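Local atomic coordinates of antifreeze protein type II (Clupea harengus, PDB entry 2PY2), a protein that probably binds to ice crystals and limits their growth, as a calcium-dependent antifreeze protein with a C-type lectin fold. Residues K9-R14 / L45-F50; E35-A40 / C125-K130; S41-E46 / S82-D87; G65-Q70 / E99-M104. All coordinates share one frame; numbering follows the deposited sequence.

Interactions 1 and 3 are surface contacts, interaction 2 is partly buried, and interaction 4 lies in the core. Interactions 1 and 3 share helix 45-52 and are joined by Arg14, which reaches Ser41. Interaction 1 rests on two phenylalanine rings and a salt bridge, interaction 3 on a histidine-aspartate bond and a tyrosine laid over backbone. Interactions 2 and 4 are antiparallel pairings, with alanines and a lysine bonded to a backbone carbonyl in 35-40/125-130 and a disulfide in 65-70/99-104. They meet at a probable hydrogen bond, Gly65 N to Ala40 O. Interactions 1 and 4 lie on opposite sides of the chain centre, with centres about 20 Å apart and the calcium ion near interaction 4.

Interaction 1 of 4, residues K9-R14 / L45-F50; sequences KMFNGR and LEESTF
Phe11 and Phe50 carry this contact. Their ring planes are 20° apart but so far offset that the rings barely overlap. Each ring instead covers the other residue's CB. Phe11 CB stands over the middle of the Phe50 ring, 3.5 Å from its centroid. Phe50 CB lies over a face of the Phe11 ring, nearer the rim. Phe11 CG is anti to the backbone N (chi1 176°), which sends the ring out along the flank of Phe50 in the opposite direction. Lys9 CB touches the edge of the Phe50 ring at CZ, 3.7 Å away. Glu47 CG packs 3.5 Å from Phe11 CE2. From there the extended Glu47 chain brings its carboxylate to Arg14. The salt bridge from Arg14 NH1 to Glu47 OE1 is 2.8 Å long. It is a bent bond, with 136° at the hydrogen, and NH1 comes from above the carboxylate plane. Arg14 NH1 also bonds Ser41 O, and Glu47 OE2 takes the backbone N-H of His43, so both oxygens of this buried carboxylate have partners. Phe16 meets the Phe50 ring at a steep angle. A type I' turn, with bonds between Phe11 and Arg14 in both directions, sets these two side chains next to each other facing the helix. The arrangement is a tight beta hairpin packed against a helix, here the N-terminal hairpin and helix 45-52 of a C-type lectin fold.

Interaction 2 of 4, residues E35-A40 / C125-K130; sequences EGANLA and CAKPLK
The peptide carbonyls of Ala126, Asn38 and Glu35 are the flat groups that join Glu35-Ala40 to Cys125-Lys130. Asn38 N donates to Ala126 O at 3.1 Å, lying in the plane of that carbonyl. A water gives Ala126 O a second bond and itself accepts from Asn38 ND2 at 2.9 Å, so it ties the amide to the strand. Ala37 CB also presses close to Ala126 O, at 3.3 Å. In the return bond, Ala126 N meets Asn38 O nearly along the C=O axis, 2.9 Å away. Lys127 NZ lies in the carbonyl plane of Glu35 and donates to its O at 3.0 Å. Strand 38-39 thus pairs antiparallel with strand 121-128, the C-terminal strand of the C-type lectin fold. Asn38 and Ala126 form the hydrogen-bonded pair, Leu39 and Cys125 the non-hydrogen-bonded one. Small side chains keep the packing close: Ala40 CB touches Ala126 CB at 3.7 Å. Lys127 CG sits between the backbone N and the carbonyl carbon (chi1 58°), and from there its extended chain runs past Gly36 O to Glu35. There it also makes a cation-pi contact with Trp8. Gly36, with positive phi, is the C-prime residue of the Schellman motif ending helix 25-33. The other end of the Asn38 amide, OD1, is bonded by Gln29 NE2, while the Cys125 sulfur is joined to Cys32 in that helix.

Interaction 3 of 4, residues S41-E46 / S82-D87; sequences SIHSLE and SMDYAD
Ser82 starts the contact with its carbonyl, which faces the edge of the His43 imidazole in the ring plane, 3.1 Å from CE1. After the inverse gamma turn at Met83, Asp84 supplies the main polar bond. His43 ND1 donates to Asp84 OD1 at 3.1 Å, and the oxygen lies in the ring plane. On the carboxylate the bond comes on the syn side, 26° out of plane. The imidazole and carboxylate planes stand almost perpendicular. Asp84 CG sits between its backbone N and carbonyl carbon (chi1 49°), which brings the carboxylate to the imidazole edge. His43 NE2 donates to Ser41 OG at 2.8 Å, so both ring nitrogens are engaged. Trp77 meets the His43 ring as well. Tyr85 follows and gives the largest area. One face of its ring lies over the Ser44 backbone, with Ser44 N 3.6 Å from Tyr85 CG; Leu45 N approaches Tyr85 CE1 obliquely at 3.5 Å. Tyr85 CG is anti to the backbone N (chi1 171°), directing the ring along that chain. Ile42 CG2 packs obliquely against Tyr85 CE2 at 3.8 Å. Tyr85 OH reaches Leu45 CD1 at 3.9 Å. A water lies between the backbones, within hydrogen-bonding distance of Ile42 O and Tyr85 O, its protons not settled. The stretch beneath the ring leads into helix 45-52. Ser44 is its N-cap, with OG accepting from Glu47 N. The arrangement is a capped helix start covered by a loop, here in the long connection between strands 76-77 and 101-106, which also carries calcium ligands of this C-type lectin fold.

Interaction 4 of 4, residues G65-Q70 / E99-M104; sequences GGTDCQ and ECCIQM. With CA (calcium ion), chain G.
Cys69 and Cys100 are joined by a disulfide, SG to SG 2.0 Å, with a torsion of 93° about the S-S bond. Cys100 SG lies between the backbone N and the carbonyl carbon (chi1 58°), which turns it to Cys69. Asp68 comes in beside this bridge, its OD1 3.2 Å from Cys100 CB; its other oxygen, OD2, is bonded by Thr73 N. Thr67 and Cys101 point to the same face of the sheet, and Thr67 CG2 packs 3.9 Å from Cys101 SG. Trp25 touches both residues, and Cys101 is itself bonded to Cys117. Ile102 turns along Gly66, with CG1 3.3 Å from Gly66 O. Ile102 CD1 packs against the Gly66 backbone, 3.9 Å from Gly66 CA. Backbone bonds bracket the Thr67-Cys101 pair, an antiparallel non-hydrogen-bonded one. Ile102 N donates to Gly66 O at 2.9 Å, and Asp68 N to Cys100 O at 3.1 Å. Just before the disulfide, Glu99 turns away from the other segment and binds calcium through OE1 at 2.8 Å. A water is a further ligand, and Gln92, Asp94, Asn113 and Asp114 complete the protein part of the site. A calcium-bearing loop that runs into a disulfide-tied strand pairing fits the calcium site of C-type lectins, which is probably connected with ice binding here.

Interaction 1 of 4, residues K9-R14 / L45-F50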
loop_
_atom_site.group_PDB
_atom_site.type_symbol
_atom_site.label_atom_id
_atom_site.label_comp_id
_atom_site.label_asym_id
_atom_site.label_seq_id
_atom_site.Cartn_x
_atom_site.Cartn_y
_atom_site.Cartn_z
ATOM N N LYS A 9 -10.691 -1.842 -10.184
ATOM C CA LYS A 9 -9.991 -1.628 -11.458
ATOM C C LYS A 9 -8.942 -2.714 -11.698
ATOM O O LYS A 9 -8.165 -3.056 -10.802
ATOM C CB LYS A 9 -9.312 -0.255 -11.466
ATOM C CG LYS A 9 -10.244 0.924 -11.215
ATOM C CD LYS A 9 -11.269 1.094 -12.326
ATOM C CE LYS A 9 -12.084 2.368 -12.132
ATOM N NZ LYS A 9 -12.848 2.363 -10.850
ATOM N N MET A 10 -8.902 -3.235 -12.918
ATOM C CA MET A 10 -7.977 -4.310 -13.250
ATOM C C MET A 10 -6.614 -3.920 -13.796
ATOM O O MET A 10 -6.488 -3.012 -14.616
ATOM C CB MET A 10 -8.639 -5.262 -14.245
ATOM C CG MET A 10 -7.734 -6.366 -14.746
ATOM S SD MET A 10 -8.477 -7.228 -16.140
ATOM C CE MET A 10 -7.770 -6.309 -17.517
ATOM N N PHE A 11 -5.594 -4.638 -13.338
ATOM C CA PHE A 11 -4.231 -4.434 -13.800
ATOM C C PHE A 11 -3.401 -5.683 -13.551
ATOM O O PHE A 11 -3.273 -6.146 -12.415
ATOM C CB PHE A 11 -3.556 -3.255 -13.097
ATOM C CG PHE A 11 -2.113 -3.077 -13.488
ATOM C CD1 PHE A 11 -1.772 -2.448 -14.683
ATOM C CD2 PHE A 11 -1.095 -3.596 -12.691
ATOM C CE1 PHE A 11 -0.439 -2.339 -15.080
ATOM C CE2 PHE A 11 0.242 -3.494 -13.080
ATOM C CZ PHE A 11 0.570 -2.866 -14.274
ATOM N N ASN A 12 -2.847 -6.227 -14.627
ATOM C CA ASN A 12 -2.002 -7.409 -14.554
ATOM C C ASN A 12 -2.585 -8.556 -13.742
ATOM O O ASN A 12 -1.934 -9.077 -12.836
ATOM C CB ASN A 12 -0.631 -7.027 -13.994
ATOM C CG ASN A 12 0.499 -7.421 -14.915
ATOM O OD1 ASN A 12 0.730 -8.606 -15.161
ATOM N ND2 ASN A 12 1.208 -6.426 -15.442
ATOM N N GLY A 13 -3.818 -8.938 -14.060
ATOM C CA GLY A 13 -4.452 -10.050 -13.372
ATOM C C GLY A 13 -4.973 -9.810 -11.971
ATOM O O GLY A 13 -5.432 -10.745 -11.314
ATOM N N ARG A 14 -4.909 -8.569 -11.501
ATOM C CA ARG A 14 -5.391 -8.252 -10.162
ATOM C C ARG A 14 -6.399 -7.112 -10.246
ATOM O O ARG A 14 -6.443 -6.383 -11.241
ATOM C CB ARG A 14 -4.224 -7.821 -9.272
ATOM C CG ARG A 14 -3.011 -8.730 -9.344
ATOM C CD ARG A 14 -1.786 -8.030 -8.763
ATOM N NE ARG A 14 -1.950 -7.742 -7.346
ATOM C CZ ARG A 14 -1.159 -6.931 -6.652
ATOM N NH1 ARG A 14 -0.141 -6.318 -7.248
ATOM N NH2 ARG A 14 -1.384 -6.739 -5.358
ATOM N N LEU A 45 7.237 -0.367 -11.589
ATOM C CA LEU A 45 6.897 1.033 -11.778
ATOM C C LEU A 45 5.554 1.109 -12.490
ATOM O O LEU A 45 4.751 1.995 -12.233
ATOM C CB LEU A 45 7.959 1.730 -12.626
ATOM C CG LEU A 45 7.633 3.188 -12.957
ATOM C CD1 LEU A 45 7.538 4.022 -11.694
ATOM C CD2 LEU A 45 8.713 3.729 -13.839
ATOM N N GLU A 46 5.321 0.176 -13.406
ATOM C CA GLU A 46 4.066 0.134 -14.145
ATOM C C GLU A 46 2.884 -0.032 -13.186
ATOM O O GLU A 46 1.836 0.603 -13.344
ATOM C CB GLU A 46 4.099 -1.026 -15.145
ATOM C CG GLU A 46 5.104 -0.845 -16.296
ATOM C CD GLU A 46 6.532 -0.558 -15.832
ATOM O OE1 GLU A 46 7.130 -1.395 -15.113
ATOM O OE2 GLU A 46 7.062 0.516 -16.198
ATOM N N GLU A 47 3.058 -0.882 -12.182
ATOM C CA GLU A 47 1.995 -1.116 -11.210
ATOM C C GLU A 47 1.853 0.110 -10.314
ATOM O O GLU A 47 0.746 0.518 -9.963
ATOM C CB GLU A 47 2.326 -2.349 -10.373
ATOM C CG GLU A 47 1.116 -3.026 -9.771
ATOM C CD GLU A 47 1.387 -4.484 -9.426
ATOM O OE1 GLU A 47 0.557 -5.344 -9.798
ATOM O OE2 GLU A 47 2.427 -4.768 -8.791
ATOM N N SER A 48 2.985 0.699 -9.958
ATOM C CA SER A 48 2.993 1.881 -9.117
ATOM C C SER A 48 2.231 3.004 -9.795
ATOM O O SER A 48 1.444 3.698 -9.167
ATOM C CB SER A 48 4.422 2.347 -8.854
ATOM O OG SER A 48 4.401 3.556 -8.114
ATOM N N THR A 49 2.473 3.181 -11.089
ATOM C CA THR A 49 1.799 4.224 -11.845
ATOM C C THR A 49 0.295 3.966 -11.907
ATOM O O THR A 49 -0.509 4.883 -11.714
ATOM C CB THR A 49 2.401 4.313 -13.258
ATOM O OG1 THR A 49 3.779 4.685 -13.139
ATOM C CG2 THR A 49 1.668 5.340 -14.109
ATOM N N PHE A 50 -0.085 2.716 -12.151
ATOM C CA PHE A 50 -1.494 2.355 -12.215
ATOM C C PHE A 50 -2.203 2.676 -10.904
ATOM O O PHE A 50 -3.298 3.236 -10.901
ATOM C CB PHE A 50 -1.669 0.865 -12.513
ATOM C CG PHE A 50 -3.106 0.429 -12.536
ATOM C CD1 PHE A 50 -3.884 0.612 -13.676
ATOM C CD2 PHE A 50 -3.700 -0.109 -11.398
ATOM C CE1 PHE A 50 -5.239 0.269 -13.683
ATOM C CE2 PHE A 50 -5.051 -0.454 -11.392
ATOM C CZ PHE A 50 -5.821 -0.263 -12.536
#

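Interaction 2 of 4, residues E35-A40 / C125-K130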
loop_
_atom_site.group_PDB
_atom_site.type_symbol
_atom_site.label_atom_id
_atom_site.label_comp_id
_atom_site.label_asym_id
_atom_site.label_seq_id
_atom_site.Cartn_x
_atom_site.Cartn_y
_atom_site.Cartn_z
ATOM N N GLU A 35 -13.467 -7.742 1.937
ATOM C CA GLU A 35 -13.729 -7.878 0.509
ATOM C C GLU A 35 -12.870 -8.967 -0.131
ATOM O O GLU A 35 -12.703 -8.993 -1.350
ATOM C CB GLU A 35 -13.455 -6.549 -0.198
ATOM C CG GLU A 35 -14.247 -5.374 0.344
ATOM C CD GLU A 35 -15.732 -5.524 0.106
ATOM O OE1 GLU A 35 -16.139 -5.617 -1.074
ATOM O OE2 GLU A 35 -16.493 -5.547 1.100
ATOM N N GLY A 36 -12.325 -9.862 0.686
ATOM C CA GLY A 36 -11.481 -10.920 0.159
ATOM C C GLY A 36 -10.201 -10.361 -0.434
ATOM O O GLY A 36 -9.598 -10.961 -1.327
ATOM N N ALA A 37 -9.779 -9.209 0.077
ATOM C CA ALA A 37 -8.575 -8.537 -0.411
ATOM C C ALA A 37 -7.525 -8.319 0.681
ATOM O O ALA A 37 -7.710 -8.711 1.832
ATOM C CB ALA A 37 -8.960 -7.188 -1.033
ATOM N N ASN A 38 -6.412 -7.704 0.290
ATOM C CA ASN A 38 -5.310 -7.375 1.199
ATOM C C ASN A 38 -4.854 -5.985 0.812
ATOM O O ASN A 38 -5.084 -5.568 -0.323
ATOM C CB ASN A 38 -4.117 -8.308 0.977
ATOM C CG ASN A 38 -4.301 -9.662 1.612
ATOM O OD1 ASN A 38 -4.329 -9.779 2.829
ATOM N ND2 ASN A 38 -4.428 -10.695 0.786
ATOM N N LEU A 39 -4.228 -5.254 1.732
ATOM C CA LEU A 39 -3.682 -3.962 1.347
ATOM C C LEU A 39 -2.761 -4.345 0.198
ATOM O O LEU A 39 -2.077 -5.362 0.258
ATOM C CB LEU A 39 -2.907 -3.327 2.497
ATOM C CG LEU A 39 -3.835 -2.665 3.514
ATOM C CD1 LEU A 39 -3.047 -2.197 4.732
ATOM C CD2 LEU A 39 -4.555 -1.476 2.838
ATOM N N ALA A 40 -2.734 -3.528 -0.849
ATOM C CA ALA A 40 -1.969 -3.856 -2.048
ATOM C C ALA A 40 -0.464 -3.972 -1.961
ATOM O O ALA A 40 0.179 -3.291 -1.178
ATOM C CB ALA A 40 -2.323 -2.869 -3.158
ATOM N N CYS A 125 -6.443 -1.341 -1.833
ATOM C CA CYS A 125 -6.686 -2.768 -1.632
ATOM C C CYS A 125 -6.510 -3.483 -2.970
ATOM O O CYS A 125 -6.729 -2.897 -4.035
ATOM C CB CYS A 125 -8.113 -3.056 -1.131
ATOM S SG CYS A 125 -8.628 -2.443 0.517
ATOM N N ALA A 126 -6.110 -4.745 -2.919
ATOM C CA ALA A 126 -5.937 -5.519 -4.142
ATOM C C ALA A 126 -6.251 -6.983 -3.889
ATOM O O ALA A 126 -6.155 -7.463 -2.763
ATOM C CB ALA A 126 -4.513 -5.371 -4.669
ATOM N N LYS A 127 -6.646 -7.680 -4.949
ATOM C CA LYS A 127 -6.961 -9.100 -4.875
ATOM C C LYS A 127 -6.922 -9.672 -6.285
ATOM O O LYS A 127 -7.143 -8.956 -7.261
ATOM C CB LYS A 127 -8.341 -9.327 -4.237
ATOM C CG LYS A 127 -9.512 -8.660 -4.945
ATOM C CD LYS A 127 -10.828 -8.975 -4.241
ATOM C CE LYS A 127 -11.999 -8.250 -4.879
ATOM N NZ LYS A 127 -13.299 -8.614 -4.239
ATOM N N PRO A 128 -6.607 -10.968 -6.416
ATOM C CA PRO A 128 -6.555 -11.563 -7.755
ATOM C C PRO A 128 -7.880 -11.521 -8.514
ATOM O O PRO A 128 -8.961 -11.520 -7.921
ATOM C CB PRO A 128 -6.072 -12.989 -7.484
ATOM C CG PRO A 128 -6.512 -13.250 -6.072
ATOM C CD PRO A 128 -6.210 -11.947 -5.389
ATOM N N LEU A 129 -7.780 -11.465 -9.837
ATOM C CA LEU A 129 -8.951 -11.436 -10.700
ATOM C C LEU A 129 -9.510 -12.854 -10.768
ATOM O O LEU A 129 -8.766 -13.801 -11.026
ATOM C CB LEU A 129 -8.551 -10.963 -12.101
ATOM C CG LEU A 129 -9.633 -10.912 -13.184
ATOM C CD1 LEU A 129 -10.686 -9.872 -12.825
ATOM C CD2 LEU A 129 -8.991 -10.576 -14.520
ATOM N N LYS A 130 -10.811 -13.002 -10.531
ATOM C CA LYS A 130 -11.443 -14.320 -10.569
ATOM C C LYS A 130 -12.044 -14.644 -11.936
ATOM O O LYS A 130 -12.136 -13.724 -12.775
ATOM C CB LYS A 130 -12.530 -14.415 -9.493
ATOM C CG LYS A 130 -12.032 -14.256 -8.055
ATOM C CD LYS A 130 -11.058 -15.363 -7.638
ATOM C CE LYS A 130 -9.673 -15.171 -8.254
ATOM N NZ LYS A 130 -8.746 -16.297 -7.949
HETATM O O HOH W 1 -4.724 -9.872 -2.021
#

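Interaction 3 of 4, residues S41-E46 / S82-D87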
loop_
_atom_site.group_PDB
_atom_site.type_symbol
_atom_site.label_atom_id
_atom_site.label_comp_id
_atom_site.label_asym_id
_atom_site.label_seq_id
_atom_site.Cartn_x
_atom_site.Cartn_y
_atom_site.Cartn_z
ATOM N N SER A 41 0.084 -4.884 -2.761
ATOM C CA SER A 41 1.532 -5.034 -2.864
ATOM C C SER A 41 1.805 -4.413 -4.242
ATOM O O SER A 41 0.915 -4.410 -5.109
ATOM C CB SER A 41 1.958 -6.510 -2.836
ATOM O OG SER A 41 1.378 -7.264 -3.892
ATOM N N ILE A 42 3.001 -3.869 -4.430
ATOM C CA ILE A 42 3.385 -3.229 -5.692
ATOM C C ILE A 42 4.700 -3.869 -6.141
ATOM O O ILE A 42 5.643 -3.979 -5.355
ATOM C CB ILE A 42 3.529 -1.699 -5.492
ATOM C CG1 ILE A 42 2.159 -1.117 -5.104
ATOM C CG2 ILE A 42 4.024 -1.040 -6.783
ATOM C CD1 ILE A 42 2.129 0.391 -4.918
ATOM N N HIS A 43 4.767 -4.277 -7.406
ATOM C CA HIS A 43 5.941 -4.985 -7.914
ATOM C C HIS A 43 6.661 -4.408 -9.128
ATOM O O HIS A 43 7.562 -5.049 -9.677
ATOM C CB HIS A 43 5.527 -6.421 -8.222
ATOM C CG HIS A 43 4.892 -7.114 -7.060
ATOM N ND1 HIS A 43 5.621 -7.606 -6.001
ATOM C CD2 HIS A 43 3.590 -7.344 -6.762
ATOM C CE1 HIS A 43 4.797 -8.107 -5.096
ATOM N NE2 HIS A 43 3.559 -7.961 -5.534
ATOM N N SER A 44 6.272 -3.216 -9.553
ATOM C CA SER A 44 6.922 -2.591 -10.707
ATOM C C SER A 44 6.493 -1.144 -10.810
ATOM O O SER A 44 5.500 -0.737 -10.207
ATOM C CB SER A 44 6.527 -3.311 -11.999
ATOM O OG SER A 44 5.160 -3.076 -12.306
ATOM N N LEU A 45 7.237 -0.367 -11.589
ATOM C CA LEU A 45 6.897 1.033 -11.778
ATOM C C LEU A 45 5.554 1.109 -12.490
ATOM O O LEU A 45 4.751 1.995 -12.233
ATOM C CB LEU A 45 7.959 1.730 -12.626
ATOM C CG LEU A 45 7.633 3.188 -12.957
ATOM C CD1 LEU A 45 7.538 4.022 -11.694
ATOM C CD2 LEU A 45 8.713 3.729 -13.839
ATOM N N GLU A 46 5.321 0.176 -13.406
ATOM C CA GLU A 46 4.066 0.134 -14.145
ATOM C C GLU A 46 2.884 -0.032 -13.186
ATOM O O GLU A 46 1.836 0.603 -13.344
ATOM C CB GLU A 46 4.099 -1.026 -15.145
ATOM C CG GLU A 46 5.104 -0.845 -16.296
ATOM C CD GLU A 46 6.532 -0.558 -15.832
ATOM O OE1 GLU A 46 7.130 -1.395 -15.113
ATOM O OE2 GLU A 46 7.062 0.516 -16.198
ATOM N N SER A 82 6.510 -11.555 -3.281
ATOM C CA SER A 82 7.877 -11.131 -2.988
ATOM C C SER A 82 8.118 -9.620 -2.970
ATOM O O SER A 82 7.434 -8.857 -3.647
ATOM C CB SER A 82 8.848 -11.778 -3.979
ATOM O OG SER A 82 10.191 -11.487 -3.627
ATOM N N MET A 83 9.092 -9.207 -2.166
ATOM C CA MET A 83 9.494 -7.806 -2.062
ATOM C C MET A 83 10.590 -7.635 -3.103
ATOM O O MET A 83 11.779 -7.744 -2.797
ATOM C CB MET A 83 10.058 -7.510 -0.672
ATOM C CG MET A 83 9.074 -6.858 0.280
ATOM S SD MET A 83 8.655 -5.164 -0.196
ATOM C CE MET A 83 7.458 -4.735 1.123
ATOM N N ASP A 84 10.179 -7.376 -4.336
ATOM C CA ASP A 84 11.112 -7.238 -5.448
ATOM C C ASP A 84 11.116 -5.849 -6.060
ATOM O O ASP A 84 11.733 -5.623 -7.097
ATOM C CB ASP A 84 10.760 -8.259 -6.527
ATOM C CG ASP A 84 9.282 -8.242 -6.880
ATOM O OD1 ASP A 84 8.619 -7.222 -6.602
ATOM O OD2 ASP A 84 8.782 -9.242 -7.439
ATOM N N TYR A 85 10.422 -4.917 -5.425
ATOM C CA TYR A 85 10.352 -3.560 -5.934
ATOM C C TYR A 85 10.087 -2.625 -4.772
ATOM O O TYR A 85 9.406 -3.000 -3.816
ATOM C CB TYR A 85 9.212 -3.434 -6.950
ATOM C CG TYR A 85 8.918 -2.008 -7.375
ATOM C CD1 TYR A 85 9.634 -1.400 -8.404
ATOM C CD2 TYR A 85 7.928 -1.264 -6.737
ATOM C CE1 TYR A 85 9.365 -0.083 -8.789
ATOM C CE2 TYR A 85 7.657 0.046 -7.108
ATOM C CZ TYR A 85 8.375 0.631 -8.133
ATOM O OH TYR A 85 8.105 1.932 -8.492
ATOM N N ALA A 86 10.642 -1.420 -4.855
ATOM C CA ALA A 86 10.445 -0.400 -3.835
ATOM C C ALA A 86 10.526 0.983 -4.479
ATOM O O ALA A 86 11.157 1.158 -5.521
ATOM C CB ALA A 86 11.498 -0.534 -2.740
ATOM N N ASP A 87 9.880 1.962 -3.855
ATOM C CA ASP A 87 9.888 3.329 -4.352
ATOM C C ASP A 87 10.124 4.265 -3.168
ATOM O O ASP A 87 9.424 5.253 -2.986
ATOM C CB ASP A 87 8.551 3.637 -5.045
ATOM C CG ASP A 87 8.522 5.019 -5.679
ATOM O OD1 ASP A 87 9.570 5.469 -6.189
ATOM O OD2 ASP A 87 7.444 5.651 -5.684
HETATM O O HOH W 2 7.609 -5.301 -4.019
#

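Interaction 4 of 4, residues G65-Q70 / E99-M104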
loop_
_atom_site.group_PDB
_atom_site.type_symbol
_atom_site.label_atom_id
_atom_site.label_comp_id
_atom_site.label_asym_id
_atom_site.label_seq_id
_atom_site.Cartn_x
_atom_site.Cartn_y
_atom_site.Cartn_z
ATOM N N GLY A 65 0.148 -2.601 1.591
ATOM C CA GLY A 65 0.351 -3.747 2.466
ATOM C C GLY A 65 1.708 -4.253 2.887
ATOM O O GLY A 65 1.851 -5.455 3.120
ATOM N N GLY A 66 2.687 -3.366 3.019
ATOM C CA GLY A 66 4.012 -3.817 3.403
ATOM C C GLY A 66 4.457 -3.313 4.757
ATOM O O GLY A 66 4.095 -2.212 5.162
ATOM N N THR A 67 5.221 -4.133 5.476
ATOM C CA THR A 67 5.731 -3.736 6.783
ATOM C C THR A 67 6.958 -4.562 7.155
ATOM O O THR A 67 7.181 -5.632 6.593
ATOM C CB THR A 67 4.684 -3.934 7.930
ATOM O OG1 THR A 67 4.850 -5.234 8.506
ATOM C CG2 THR A 67 3.249 -3.807 7.418
ATOM N N ASP A 68 7.765 -4.039 8.080
ATOM C CA ASP A 68 8.928 -4.767 8.598
ATOM C C ASP A 68 8.757 -4.676 10.121
ATOM O O ASP A 68 9.711 -4.477 10.868
ATOM C CB ASP A 68 10.265 -4.138 8.118
ATOM C CG ASP A 68 10.606 -2.818 8.804
ATOM O OD1 ASP A 68 9.691 -2.043 9.154
ATOM O OD2 ASP A 68 11.822 -2.543 8.978
ATOM N N CYS A 69 7.506 -4.841 10.557
ATOM C CA CYS A 69 7.145 -4.738 11.968
ATOM C C CYS A 69 7.587 -5.886 12.861
ATOM O O CYS A 69 7.587 -5.746 14.089
ATOM C CB CYS A 69 5.633 -4.554 12.122
ATOM S SG CYS A 69 4.945 -3.032 11.381
ATOM N N GLN A 70 7.938 -7.025 12.277
ATOM C CA GLN A 70 8.388 -8.144 13.100
ATOM C C GLN A 70 9.876 -8.002 13.400
ATOM O O GLN A 70 10.284 -7.920 14.561
ATOM C CB GLN A 70 8.131 -9.478 12.396
ATOM C CG GLN A 70 6.666 -9.811 12.216
ATOM C CD GLN A 70 6.039 -9.073 11.058
ATOM O OE1 GLN A 70 6.701 -8.788 10.054
ATOM N NE2 GLN A 70 4.752 -8.778 11.176
ATOM N N GLU A 99 7.914 2.805 13.274
ATOM C CA GLU A 99 7.341 3.366 12.043
ATOM C C GLU A 99 7.580 2.292 10.992
ATOM O O GLU A 99 8.350 2.479 10.052
ATOM C CB GLU A 99 8.075 4.660 11.681
ATOM C CG GLU A 99 9.574 4.482 11.525
ATOM C CD GLU A 99 10.323 5.796 11.435
ATOM O OE1 GLU A 99 9.875 6.687 10.683
ATOM O OE2 GLU A 99 11.368 5.925 12.107
ATOM N N CYS A 100 6.876 1.175 11.139
ATOM C CA CYS A 100 7.107 0.022 10.285
ATOM C C CYS A 100 6.127 -0.337 9.168
ATOM O O CYS A 100 6.301 -1.371 8.520
ATOM C CB CYS A 100 7.319 -1.196 11.199
ATOM S SG CYS A 100 5.909 -1.518 12.316
ATOM N N CYS A 101 5.122 0.508 8.927
ATOM C CA CYS A 101 4.125 0.262 7.883
ATOM C C CYS A 101 4.406 1.156 6.674
ATOM O O CYS A 101 4.744 2.320 6.846
ATOM C CB CYS A 101 2.724 0.547 8.438
ATOM S SG CYS A 101 2.132 -0.765 9.562
ATOM N N ILE A 102 4.268 0.617 5.463
ATOM C CA ILE A 102 4.555 1.409 4.256
ATOM C C ILE A 102 3.410 2.292 3.791
ATOM O O ILE A 102 2.300 1.819 3.563
ATOM C CB ILE A 102 4.956 0.524 3.051
ATOM C CG1 ILE A 102 6.191 -0.312 3.393
ATOM C CG2 ILE A 102 5.294 1.413 1.841
ATOM C CD1 ILE A 102 6.637 -1.231 2.256
ATOM N N GLN A 103 3.711 3.575 3.632
ATOM C CA GLN A 103 2.756 4.566 3.156
ATOM C C GLN A 103 3.285 5.038 1.802
ATOM O O GLN A 103 4.478 5.330 1.680
ATOM C CB GLN A 103 2.707 5.767 4.106
ATOM C CG GLN A 103 1.664 6.788 3.710
ATOM C CD GLN A 103 1.732 8.073 4.525
ATOM O OE1 GLN A 103 0.971 8.996 4.274
ATOM N NE2 GLN A 103 2.648 8.137 5.496
ATOM N N MET A 104 2.419 5.107 0.796
ATOM C CA MET A 104 2.845 5.588 -0.524
ATOM C C MET A 104 2.302 7.009 -0.775
ATOM O O MET A 104 1.529 7.538 0.032
ATOM C CB MET A 104 2.368 4.639 -1.634
ATOM C CG MET A 104 0.875 4.696 -1.945
ATOM S SD MET A 104 0.459 3.722 -3.422
ATOM C CE MET A 104 0.913 4.914 -4.741
HETATM CA CA CA G . 10.118 6.590 7.872
HETATM O O HOH W 3 9.303 9.097 8.069
#